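Local coordinates for T CELL surface glycoprotein CD4 (Rattus norvegicus, PDB 1CID), which probably serves as a T-cell surface coreceptor that recognises MHC class II, this fragment being its two membrane-proximal immunoglobulin-like domains, at residues P124-E136 with R141-A153. Numbering follows the deposited sequence.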
loop_
_atom_site.group_PDB
_atom_site.type_symbol
_atom_site.label_atom_id
_atom_site.label_comp_id
_atom_site.label_asym_id
_atom_site.label_seq_id
_atom_site.Cartn_x
_atom_site.Cartn_y
_atom_site.Cartn_z
ATOM N N PRO A 124 -7.059 -3.000 2.628
ATOM C CA PRO A 124 -7.272 -4.414 2.970
ATOM C C PRO A 124 -6.578 -5.090 4.154
ATOM O O PRO A 124 -5.468 -5.723 4.130
ATOM C CB PRO A 124 -6.902 -5.203 1.692
ATOM C CG PRO A 124 -6.127 -4.288 0.801
ATOM C CD PRO A 124 -6.456 -2.871 1.278
ATOM N N THR A 125 -7.378 -4.992 5.238
ATOM C CA THR A 125 -6.896 -5.598 6.502
ATOM C C THR A 125 -7.719 -6.793 6.957
ATOM O O THR A 125 -8.955 -6.630 6.871
ATOM C CB THR A 125 -6.787 -4.498 7.650
ATOM O OG1 THR A 125 -7.955 -3.636 7.744
ATOM C CG2 THR A 125 -5.461 -3.765 7.467
ATOM N N SER A 126 -7.045 -7.821 7.435
ATOM C CA SER A 126 -7.702 -8.986 8.054
ATOM C C SER A 126 -8.400 -8.521 9.333
ATOM O O SER A 126 -7.930 -7.514 9.863
ATOM C CB SER A 126 -6.716 -9.994 8.612
ATOM O OG SER A 126 -5.748 -10.682 7.885
ATOM N N PRO A 127 -9.349 -9.210 9.910
ATOM C CA PRO A 127 -10.019 -8.897 11.192
ATOM C C PRO A 127 -9.322 -9.518 12.419
ATOM O O PRO A 127 -9.786 -9.480 13.572
ATOM C CB PRO A 127 -11.442 -9.404 10.942
ATOM C CG PRO A 127 -11.095 -10.769 10.304
ATOM C CD PRO A 127 -9.948 -10.435 9.324
ATOM N N LYS A 128 -8.198 -10.161 12.210
ATOM C CA LYS A 128 -7.234 -10.673 13.193
ATOM C C LYS A 128 -6.007 -9.720 12.976
ATOM O O LYS A 128 -4.809 -10.030 12.731
ATOM C CB LYS A 128 -6.850 -12.124 13.013
ATOM C CG LYS A 128 -6.386 -12.356 11.569
ATOM C CD LYS A 128 -5.647 -13.677 11.453
ATOM C CE LYS A 128 -6.100 -14.330 10.135
ATOM N NZ LYS A 128 -7.570 -14.665 10.232
ATOM N N MET A 129 -6.344 -8.427 12.961
ATOM C CA MET A 129 -5.475 -7.251 12.754
ATOM C C MET A 129 -5.931 -6.152 13.758
ATOM O O MET A 129 -7.158 -5.856 13.748
ATOM C CB MET A 129 -5.402 -6.644 11.341
ATOM C CG MET A 129 -4.176 -7.149 10.613
ATOM S SD MET A 129 -4.146 -6.798 8.809
ATOM C CE MET A 129 -2.849 -8.013 8.397
ATOM N N ARG A 130 -4.944 -5.686 14.553
ATOM C CA ARG A 130 -5.334 -4.649 15.527
ATOM C C ARG A 130 -4.334 -3.517 15.447
ATOM O O ARG A 130 -3.268 -3.843 14.934
ATOM C CB ARG A 130 -5.506 -5.206 16.903
ATOM C CG ARG A 130 -4.510 -6.315 17.172
ATOM C CD ARG A 130 -5.083 -7.367 18.107
ATOM N NE ARG A 130 -5.659 -6.736 19.257
ATOM C CZ ARG A 130 -6.740 -6.893 19.963
ATOM N NH1 ARG A 130 -7.491 -7.902 19.606
ATOM N NH2 ARG A 130 -7.216 -6.137 20.983
ATOM N N LEU A 131 -4.755 -2.385 15.886
ATOM C CA LEU A 131 -3.935 -1.182 15.891
ATOM C C LEU A 131 -3.534 -0.913 17.364
ATOM O O LEU A 131 -4.295 -1.165 18.323
ATOM C CB LEU A 131 -4.794 -0.084 15.334
ATOM C CG LEU A 131 -4.728 0.532 13.944
ATOM C CD1 LEU A 131 -5.502 1.840 13.956
ATOM C CD2 LEU A 131 -3.294 0.716 13.486
ATOM N N ILE A 132 -2.323 -0.429 17.449
ATOM C CA ILE A 132 -1.682 -0.226 18.730
ATOM C C ILE A 132 -0.932 1.080 18.771
ATOM O O ILE A 132 -0.086 1.305 17.903
ATOM C CB ILE A 132 -0.711 -1.466 18.819
ATOM C CG1 ILE A 132 -1.486 -2.819 18.844
ATOM C CG2 ILE A 132 0.283 -1.420 19.989
ATOM C CD1 ILE A 132 -0.431 -3.855 18.273
ATOM N N LEU A 133 -1.192 1.865 19.775
ATOM C CA LEU A 133 -0.529 3.145 20.074
ATOM C C LEU A 133 0.238 2.824 21.371
ATOM O O LEU A 133 -0.354 2.355 22.325
ATOM C CB LEU A 133 -1.521 4.288 20.132
ATOM C CG LEU A 133 -1.628 5.243 18.955
ATOM C CD1 LEU A 133 -2.667 6.234 19.246
ATOM C CD2 LEU A 133 -0.300 5.929 18.690
ATOM N N LYS A 134 1.520 2.905 21.450
ATOM C CA LYS A 134 2.511 2.653 22.428
ATOM C C LYS A 134 3.451 3.859 22.578
ATOM O O LYS A 134 3.518 4.736 21.705
ATOM C CB LYS A 134 3.531 1.736 21.841
ATOM C CG LYS A 134 3.633 0.300 22.285
ATOM C CD LYS A 134 5.131 0.294 22.003
ATOM C CE LYS A 134 5.520 -1.035 21.564
ATOM N NZ LYS A 134 5.020 -2.307 22.174
ATOM N N GLN A 135 4.193 3.823 23.678
ATOM C CA GLN A 135 5.153 4.955 23.889
ATOM C C GLN A 135 6.415 4.426 23.231
ATOM O O GLN A 135 6.541 3.198 23.386
ATOM C CB GLN A 135 5.330 5.333 25.340
ATOM C CG GLN A 135 5.043 6.800 25.609
ATOM C CD GLN A 135 4.452 6.963 26.973
ATOM O OE1 GLN A 135 3.883 6.008 27.527
ATOM N NE2 GLN A 135 4.640 8.184 27.449
ATOM N N GLU A 136 7.255 5.188 22.591
ATOM C CA GLU A 136 8.382 4.623 21.931
ATOM C C GLU A 136 8.884 3.285 22.444
ATOM O O GLU A 136 8.818 2.406 21.510
ATOM C CB GLU A 136 9.675 5.397 21.870
ATOM C CG GLU A 136 10.476 4.950 20.609
ATOM C CD GLU A 136 11.551 5.943 20.289
ATOM O OE1 GLU A 136 11.581 6.994 20.930
ATOM O OE2 GLU A 136 12.356 5.600 19.393
ATOM N N ARG A 141 -0.298 0.954 24.992
ATOM C CA ARG A 141 -1.282 1.735 25.824
ATOM C C ARG A 141 -2.671 1.359 25.376
ATOM O O ARG A 141 -3.403 0.781 26.170
ATOM C CB ARG A 141 -0.941 3.182 25.697
ATOM C CG ARG A 141 -1.787 4.210 26.402
ATOM C CD ARG A 141 -1.427 4.165 27.848
ATOM N NE ARG A 141 -0.032 4.577 28.105
ATOM C CZ ARG A 141 0.132 5.872 28.484
ATOM N NH1 ARG A 141 -0.908 6.732 28.604
ATOM N NH2 ARG A 141 1.392 6.276 28.694
ATOM N N VAL A 142 -3.079 1.504 24.161
ATOM C CA VAL A 142 -4.295 1.128 23.454
ATOM C C VAL A 142 -4.009 -0.019 22.487
ATOM O O VAL A 142 -2.957 0.124 21.863
ATOM C CB VAL A 142 -4.750 2.303 22.576
ATOM C CG1 VAL A 142 -5.929 2.027 21.633
ATOM C CG2 VAL A 142 -5.032 3.527 23.440
ATOM N N SER A 143 -4.824 -0.997 22.332
ATOM C CA SER A 143 -4.625 -2.101 21.368
ATOM C C SER A 143 -6.090 -2.380 21.062
ATOM O O SER A 143 -6.761 -3.110 21.746
ATOM C CB SER A 143 -4.005 -3.316 21.803
ATOM O OG SER A 143 -3.941 -4.578 21.272
ATOM N N ARG A 144 -6.577 -1.678 20.082
ATOM C CA ARG A 144 -8.014 -1.845 19.692
ATOM C C ARG A 144 -8.004 -2.602 18.363
ATOM O O ARG A 144 -7.054 -2.538 17.544
ATOM C CB ARG A 144 -8.808 -0.529 19.676
ATOM C CG ARG A 144 -9.568 -0.244 20.951
ATOM C CD ARG A 144 -9.345 0.984 21.748
ATOM N NE ARG A 144 -9.756 2.171 21.036
ATOM C CZ ARG A 144 -9.769 3.491 21.260
ATOM N NH1 ARG A 144 -9.306 3.980 22.422
ATOM N NH2 ARG A 144 -10.243 4.415 20.379
ATOM N N GLN A 145 -9.086 -3.317 18.209
ATOM C CA GLN A 145 -9.239 -4.094 16.952
ATOM C C GLN A 145 -10.211 -3.455 15.955
ATOM O O GLN A 145 -11.246 -3.953 15.479
ATOM C CB GLN A 145 -9.627 -5.422 17.526
ATOM C CG GLN A 145 -9.545 -6.544 16.529
ATOM C CD GLN A 145 -9.983 -7.788 17.307
ATOM O OE1 GLN A 145 -9.132 -8.677 17.363
ATOM N NE2 GLN A 145 -11.202 -7.841 17.873
ATOM N N GLU A 146 -9.842 -2.265 15.583
ATOM C CA GLU A 146 -10.406 -1.291 14.724
ATOM C C GLU A 146 -9.372 -0.681 13.782
ATOM O O GLU A 146 -8.214 -1.129 13.670
ATOM C CB GLU A 146 -11.015 -0.182 15.528
ATOM C CG GLU A 146 -12.082 -0.490 16.550
ATOM C CD GLU A 146 -12.209 0.662 17.535
ATOM O OE1 GLU A 146 -11.335 0.963 18.379
ATOM O OE2 GLU A 146 -13.275 1.343 17.422
ATOM N N LYS A 147 -9.915 0.304 13.042
ATOM C CA LYS A 147 -9.104 0.924 11.983
ATOM C C LYS A 147 -8.728 2.339 12.344
ATOM O O LYS A 147 -7.914 2.962 11.622
ATOM C CB LYS A 147 -9.804 0.799 10.645
ATOM C CG LYS A 147 -9.540 -0.398 9.721
ATOM C CD LYS A 147 -10.135 -0.273 8.306
ATOM C CE LYS A 147 -9.407 -1.316 7.446
ATOM N NZ LYS A 147 -9.581 -0.935 6.015
ATOM N N VAL A 148 -9.291 2.822 13.430
ATOM C CA VAL A 148 -8.784 4.113 13.884
ATOM C C VAL A 148 -8.814 4.102 15.416
ATOM O O VAL A 148 -9.922 4.013 15.974
ATOM C CB VAL A 148 -9.449 5.210 13.127
ATOM C CG1 VAL A 148 -10.907 5.347 13.427
ATOM C CG2 VAL A 148 -8.772 6.521 13.527
ATOM N N ILE A 149 -7.625 4.127 16.036
ATOM C CA ILE A 149 -7.600 4.226 17.492
ATOM C C ILE A 149 -7.144 5.631 17.863
ATOM O O ILE A 149 -6.456 6.167 17.019
ATOM C CB ILE A 149 -6.693 3.185 18.129
ATOM C CG1 ILE A 149 -5.321 3.384 17.498
ATOM C CG2 ILE A 149 -7.510 1.931 17.821
ATOM C CD1 ILE A 149 -4.294 2.289 17.858
ATOM N N GLN A 150 -7.498 6.044 19.041
ATOM C CA GLN A 150 -7.211 7.421 19.495
ATOM C C GLN A 150 -6.632 7.399 20.887
ATOM O O GLN A 150 -6.953 6.401 21.538
ATOM C CB GLN A 150 -8.545 8.157 19.345
ATOM C CG GLN A 150 -8.626 9.649 19.427
ATOM C CD GLN A 150 -9.291 10.041 20.739
ATOM O OE1 GLN A 150 -8.628 9.888 21.802
ATOM N NE2 GLN A 150 -10.567 10.470 20.693
ATOM N N VAL A 151 -5.838 8.352 21.323
ATOM C CA VAL A 151 -5.271 8.424 22.667
ATOM C C VAL A 151 -5.419 9.892 23.147
ATOM O O VAL A 151 -5.027 10.888 22.568
ATOM C CB VAL A 151 -3.854 7.934 22.978
ATOM C CG1 VAL A 151 -3.140 8.419 24.251
ATOM C CG2 VAL A 151 -3.826 6.402 23.042
ATOM N N GLN A 152 -6.017 9.824 24.326
ATOM C CA GLN A 152 -6.304 11.019 25.122
ATOM C C GLN A 152 -5.064 11.445 25.929
ATOM O O GLN A 152 -4.319 10.731 26.655
ATOM C CB GLN A 152 -7.596 10.818 25.904
ATOM C CG GLN A 152 -8.662 11.732 25.315
ATOM C CD GLN A 152 -8.403 13.204 25.009
ATOM O OE1 GLN A 152 -8.021 14.007 25.890
ATOM N NE2 GLN A 152 -8.595 13.679 23.748
ATOM N N ALA A 153 -4.899 12.736 25.650
ATOM C CA ALA A 153 -3.822 13.552 26.172
ATOM C C ALA A 153 -2.543 12.745 26.374
ATOM O O ALA A 153 -2.099 12.457 27.497
ATOM C CB ALA A 153 -4.205 14.269 27.464
HETATM O O HOH W 1 -6.979 -3.540 11.920
#
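Leu131 and Leu133 meet Ile149 between the two sheets of an immunoglobulin C2-set sandwich, while Arg130 and Ser143 face outward from the hairpin that strand 129-135 makes with edge strand 140-144. After Arg144 the chain crosses over, and strand 148-152 pairs with strand 116-122 of the opposing sheet. The tight part is apolar. With CG1 set between N and C (chi1 56°) and the chain then extended, Ile149 carries CD1 to strand 129-135, 3.5 Å from Leu131 CB and also against Leu133 CB. The side chains of Leu133 and Ile149 run alongside one another with opposed headings; separately, Leu133 CD1 touches Val151 CG2 at 4.0 Å. Leu131 also packs on Cys119, half of the Cys119-Cys161 disulfide, so this layer belongs to the domain core. In the hairpin, Leu131 and Arg144 form an antiparallel hydrogen-bonded pair, with Leu131 N 2.8 Å from Arg144 O.

The outer side is looser and polar. Arg130, bent at chi2 and chi3, sends NH2 to Ser143 O at 3.2 Å, from above the carbonyl plane, and NE weakly to Ser143 OG. Gln145 CB lies over one guanidinium face, toward its rim. An alanine in place of Arg130 would probably leave Ser143 OG and O without these donors and remove the group lying against Gln145 CB. At the hairpin's open end, a water donates to Glu146 O and, weakly, to Met129 O. Near the turn, Arg141 NH2 makes a salt bridge to Glu155 and a weak hydrogen bond to Gln135 OE1. There a classic beta bulge sets Arg141 and Val142 opposite the single residue Leu133: Leu133 O accepts Arg141 N at 3.0 Å and, weakly, Val142 N at 3.4 Å.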